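Local coordinates for protein BAG family molecular chaperone regulator 1 (Arabidopsis thaliana, PDB 4HWC) that probably acts as a co-chaperone regulating programmed cell death and stress responses, its BAG domain binding the ATPase domain of HSP70/HSC70 chaperones, at residues A[13-27]-A[71-85]. Sequence-based numbering, arbitrary orientation.
Sequences SLEVDRLGGRVSAFE and QVKRVQNYVETLDAL
Bent at chi2 and at chi3 (-71°), Arg74 folds over Val16, while Asp17, with CG beside its own backbone N, swings its carboxylate back to meet the guanidinium. This pairing sits in the three-helix bundle of the BAG domain, where the first helix, 5-31, and the last, 62-88, run side by side in the same direction, their segment axes 23° apart. Arg74 grips Asp17 end-on: NH1 and NH2 both go to OD1, with NH1 2.8 Å from it, a salt bridge in which the carboxylate and guanidinium planes are turned 55° against each other. NH1 also makes a weak hydrogen bond to the carbonyl O of Ser13. Val16 is a knob in the hole formed by Gln71, Arg74, Val75 and Tyr78, its CG1 lying over the centre of the guanidinium face and at the edge of the Tyr78 ring. One turn on, Gly20 has no side chain, and its CA lies over the face of the Tyr78 ring in a CH-pi contact, 3.8 Å from the centroid. Farther along, CG2 of Val23 packs on Leu82, which also touches Ile45 and Leu48 of helix 38-55 and so joins all three helices. Leu82 CD2 meets the Phe26 ring at its edge, 3.7 Å from Phe26 CD2.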
# COMPACT_ATOMS: atom_id res chain seq x y z
N SER A 13 -6.54 6.55 2.00
CA SER A 13 -6.76 6.06 0.65
C SER A 13 -5.95 6.85 -0.37
O SER A 13 -5.43 6.28 -1.33
CB SER A 13 -8.24 6.14 0.30
OG SER A 13 -8.47 5.65 -1.00
N LEU A 14 -5.83 8.16 -0.16
CA LEU A 14 -5.08 9.01 -1.06
C LEU A 14 -3.59 8.66 -1.00
O LEU A 14 -2.91 8.66 -2.02
CB LEU A 14 -5.28 10.48 -0.70
CG LEU A 14 -6.72 11.01 -0.83
CD1 LEU A 14 -6.77 12.46 -0.35
CD2 LEU A 14 -7.19 10.91 -2.27
N GLU A 15 -3.10 8.36 0.20
CA GLU A 15 -1.70 7.99 0.37
C GLU A 15 -1.46 6.60 -0.21
O GLU A 15 -0.40 6.32 -0.76
CB GLU A 15 -1.33 8.02 1.85
CG GLU A 15 0.14 7.70 2.13
CD GLU A 15 1.11 8.44 1.22
OE1 GLU A 15 0.74 9.51 0.69
OE2 GLU A 15 2.24 7.95 1.03
N VAL A 16 -2.45 5.72 -0.07
CA VAL A 16 -2.31 4.38 -0.62
C VAL A 16 -2.30 4.50 -2.15
O VAL A 16 -1.62 3.73 -2.82
CB VAL A 16 -3.46 3.46 -0.16
CG1 VAL A 16 -3.39 2.12 -0.88
CG2 VAL A 16 -3.36 3.24 1.35
N ASP A 17 -3.04 5.47 -2.70
CA ASP A 17 -3.05 5.66 -4.15
C ASP A 17 -1.64 6.00 -4.62
O ASP A 17 -1.16 5.48 -5.63
CB ASP A 17 -3.96 6.83 -4.57
CG ASP A 17 -5.42 6.57 -4.33
OD1 ASP A 17 -5.82 5.39 -4.31
OD2 ASP A 17 -6.18 7.55 -4.17
N ARG A 18 -0.99 6.90 -3.89
CA ARG A 18 0.36 7.33 -4.24
C ARG A 18 1.36 6.20 -4.06
O ARG A 18 2.24 6.03 -4.90
CB ARG A 18 0.78 8.53 -3.39
CG ARG A 18 2.00 9.26 -3.93
CD ARG A 18 2.46 10.33 -2.95
NE ARG A 18 2.98 9.72 -1.72
CZ ARG A 18 4.19 9.20 -1.60
NH1 ARG A 18 5.03 9.21 -2.63
NH2 ARG A 18 4.56 8.66 -0.45
N LEU A 19 1.24 5.44 -2.97
CA LEU A 19 2.17 4.34 -2.74
C LEU A 19 1.95 3.27 -3.80
O LEU A 19 2.88 2.58 -4.19
CB LEU A 19 1.98 3.75 -1.34
CG LEU A 19 2.34 4.71 -0.19
CD1 LEU A 19 2.03 4.07 1.15
CD2 LEU A 19 3.81 5.07 -0.28
N GLY A 20 0.71 3.14 -4.27
CA GLY A 20 0.40 2.17 -5.31
C GLY A 20 1.05 2.58 -6.61
O GLY A 20 1.42 1.75 -7.44
N GLY A 21 1.18 3.89 -6.81
CA GLY A 21 1.82 4.40 -8.01
C GLY A 21 3.29 4.00 -7.99
O GLY A 21 3.87 3.67 -9.02
N ARG A 22 3.88 4.04 -6.80
CA ARG A 22 5.29 3.64 -6.66
C ARG A 22 5.43 2.15 -6.94
O ARG A 22 6.40 1.70 -7.55
CB ARG A 22 5.79 3.92 -5.26
CG ARG A 22 5.86 5.36 -4.84
CD ARG A 22 7.05 5.53 -3.92
NE ARG A 22 6.84 6.56 -2.90
CZ ARG A 22 7.81 6.97 -2.08
NH1 ARG A 22 9.03 6.45 -2.17
NH2 ARG A 22 7.54 7.89 -1.14
N VAL A 23 4.46 1.36 -6.50
CA VAL A 23 4.49 -0.07 -6.75
C VAL A 23 4.47 -0.28 -8.26
O VAL A 23 5.27 -1.04 -8.80
CB VAL A 23 3.29 -0.80 -6.10
CG1 VAL A 23 3.27 -2.27 -6.53
CG2 VAL A 23 3.41 -0.73 -4.58
N SER A 24 3.56 0.42 -8.93
CA SER A 24 3.44 0.32 -10.38
C SER A 24 4.75 0.72 -11.06
O SER A 24 5.16 0.11 -12.05
CB SER A 24 2.29 1.21 -10.88
OG SER A 24 2.18 1.16 -12.29
N ALA A 25 5.42 1.74 -10.54
CA ALA A 25 6.69 2.19 -11.12
C ALA A 25 7.74 1.09 -10.98
O ALA A 25 8.50 0.81 -11.92
CB ALA A 25 7.16 3.45 -10.43
N PHE A 26 7.79 0.46 -9.81
CA PHE A 26 8.75 -0.61 -9.55
C PHE A 26 8.50 -1.78 -10.50
O PHE A 26 9.44 -2.42 -10.99
CB PHE A 26 8.63 -1.11 -8.10
CG PHE A 26 9.21 -0.17 -7.08
CD1 PHE A 26 10.12 0.82 -7.44
CD2 PHE A 26 8.88 -0.30 -5.73
CE1 PHE A 26 10.68 1.67 -6.49
CE2 PHE A 26 9.44 0.53 -4.76
CZ PHE A 26 10.35 1.53 -5.14
N GLU A 27 7.23 -2.07 -10.74
CA GLU A 27 6.89 -3.16 -11.64
C GLU A 27 7.37 -2.89 -13.07
O GLU A 27 7.92 -3.77 -13.72
CB GLU A 27 5.38 -3.40 -11.63
CG GLU A 27 4.89 -4.06 -10.34
CD GLU A 27 3.39 -4.29 -10.34
OE1 GLU A 27 2.63 -3.29 -10.31
OE2 GLU A 27 2.96 -5.46 -10.37
N GLN A 71 -9.53 -0.75 2.16
CA GLN A 71 -8.22 -0.12 2.15
C GLN A 71 -7.18 -1.06 2.75
O GLN A 71 -6.03 -1.09 2.31
CB GLN A 71 -8.23 1.21 2.92
CG GLN A 71 -9.10 2.27 2.28
CD GLN A 71 -8.72 2.54 0.82
OE1 GLN A 71 -9.59 2.75 -0.03
NE2 GLN A 71 -7.43 2.56 0.54
N VAL A 72 -7.59 -1.83 3.75
CA VAL A 72 -6.67 -2.78 4.35
C VAL A 72 -6.26 -3.80 3.30
O VAL A 72 -5.09 -4.17 3.19
CB VAL A 72 -7.32 -3.51 5.54
CG1 VAL A 72 -6.46 -4.68 5.97
CG2 VAL A 72 -7.52 -2.54 6.71
N LYS A 73 -7.24 -4.26 2.52
CA LYS A 73 -6.98 -5.25 1.48
C LYS A 73 -6.05 -4.69 0.41
O LYS A 73 -5.19 -5.41 -0.11
CB LYS A 73 -8.30 -5.69 0.83
CG LYS A 73 -8.14 -6.76 -0.24
CD LYS A 73 -7.54 -8.03 0.33
CE LYS A 73 -7.50 -9.14 -0.73
NZ LYS A 73 -6.95 -10.39 -0.16
N ARG A 74 -6.23 -3.42 0.07
CA ARG A 74 -5.39 -2.78 -0.94
C ARG A 74 -3.93 -2.82 -0.49
O ARG A 74 -3.06 -3.17 -1.28
CB ARG A 74 -5.78 -1.32 -1.15
CG ARG A 74 -6.93 -1.10 -2.10
CD ARG A 74 -6.60 0.05 -3.05
NE ARG A 74 -6.61 1.33 -2.37
CZ ARG A 74 -6.11 2.46 -2.87
NH1 ARG A 74 -6.18 3.57 -2.16
NH2 ARG A 74 -5.54 2.47 -4.06
N VAL A 75 -3.69 -2.45 0.76
CA VAL A 75 -2.34 -2.44 1.31
C VAL A 75 -1.72 -3.83 1.36
O VAL A 75 -0.55 -4.01 1.02
CB VAL A 75 -2.32 -1.83 2.73
CG1 VAL A 75 -0.92 -1.96 3.34
CG2 VAL A 75 -2.71 -0.36 2.67
N GLN A 76 -2.50 -4.81 1.81
CA GLN A 76 -2.02 -6.18 1.87
C GLN A 76 -1.60 -6.64 0.47
O GLN A 76 -0.57 -7.30 0.31
CB GLN A 76 -3.11 -7.10 2.43
CG GLN A 76 -3.35 -6.91 3.93
CD GLN A 76 -4.57 -7.67 4.45
OE1 GLN A 76 -4.76 -7.80 5.66
NE2 GLN A 76 -5.39 -8.16 3.54
N ASN A 77 -2.39 -6.29 -0.54
CA ASN A 77 -2.09 -6.67 -1.91
C ASN A 77 -0.80 -6.03 -2.39
O ASN A 77 0.01 -6.69 -3.03
CB ASN A 77 -3.23 -6.28 -2.87
CG ASN A 77 -4.45 -7.17 -2.73
OD1 ASN A 77 -4.41 -8.21 -2.08
ND2 ASN A 77 -5.55 -6.76 -3.37
N TYR A 78 -0.61 -4.74 -2.10
CA TYR A 78 0.61 -4.06 -2.54
C TYR A 78 1.84 -4.61 -1.83
O TYR A 78 2.89 -4.77 -2.45
CB TYR A 78 0.52 -2.55 -2.29
CG TYR A 78 -0.42 -1.82 -3.22
CD1 TYR A 78 -0.41 -2.07 -4.60
CD2 TYR A 78 -1.25 -0.82 -2.74
CE1 TYR A 78 -1.24 -1.33 -5.47
CE2 TYR A 78 -2.07 -0.08 -3.59
CZ TYR A 78 -2.05 -0.34 -4.95
OH TYR A 78 -2.87 0.41 -5.77
N VAL A 79 1.73 -4.89 -0.54
CA VAL A 79 2.88 -5.44 0.18
C VAL A 79 3.21 -6.82 -0.41
O VAL A 79 4.38 -7.18 -0.57
CB VAL A 79 2.60 -5.55 1.70
CG1 VAL A 79 3.77 -6.27 2.40
CG2 VAL A 79 2.44 -4.16 2.29
N GLU A 80 2.17 -7.57 -0.76
CA GLU A 80 2.34 -8.89 -1.35
C GLU A 80 3.09 -8.76 -2.68
O GLU A 80 4.00 -9.54 -2.97
CB GLU A 80 0.96 -9.51 -1.60
CG GLU A 80 0.98 -10.89 -2.24
CD GLU A 80 -0.43 -11.44 -2.41
OE1 GLU A 80 -0.57 -12.66 -2.59
OE2 GLU A 80 -1.39 -10.64 -2.37
N THR A 81 2.71 -7.77 -3.47
CA THR A 81 3.36 -7.51 -4.75
C THR A 81 4.81 -7.11 -4.54
O THR A 81 5.71 -7.58 -5.25
CB THR A 81 2.61 -6.40 -5.51
OG1 THR A 81 1.29 -6.85 -5.83
CG2 THR A 81 3.34 -6.02 -6.79
N LEU A 82 5.06 -6.24 -3.56
CA LEU A 82 6.42 -5.79 -3.28
C LEU A 82 7.31 -6.90 -2.73
O LEU A 82 8.51 -6.95 -3.04
CB LEU A 82 6.40 -4.63 -2.29
CG LEU A 82 5.86 -3.27 -2.77
CD1 LEU A 82 5.86 -2.29 -1.60
CD2 LEU A 82 6.72 -2.74 -3.90
N ASP A 83 6.75 -7.78 -1.91
CA ASP A 83 7.54 -8.88 -1.37
C ASP A 83 7.97 -9.80 -2.50
O ASP A 83 9.08 -10.33 -2.50
CB ASP A 83 6.74 -9.69 -0.34
CG ASP A 83 6.60 -8.97 0.98
OD1 ASP A 83 7.52 -8.18 1.32
OD2 ASP A 83 5.60 -9.19 1.69
N ALA A 84 7.09 -9.99 -3.48
CA ALA A 84 7.39 -10.84 -4.62
C ALA A 84 8.50 -10.22 -5.48
O ALA A 84 9.33 -10.94 -6.03
CB ALA A 84 6.14 -11.06 -5.46
N LEU A 85 8.50 -8.90 -5.58
CA LEU A 85 9.52 -8.20 -6.36
C LEU A 85 10.87 -8.30 -5.67
O LEU A 85 11.89 -8.51 -6.32
CB LEU A 85 9.16 -6.71 -6.54
CG LEU A 85 8.17 -6.36 -7.64
CD1 LEU A 85 7.91 -4.85 -7.64
CD2 LEU A 85 8.72 -6.79 -8.99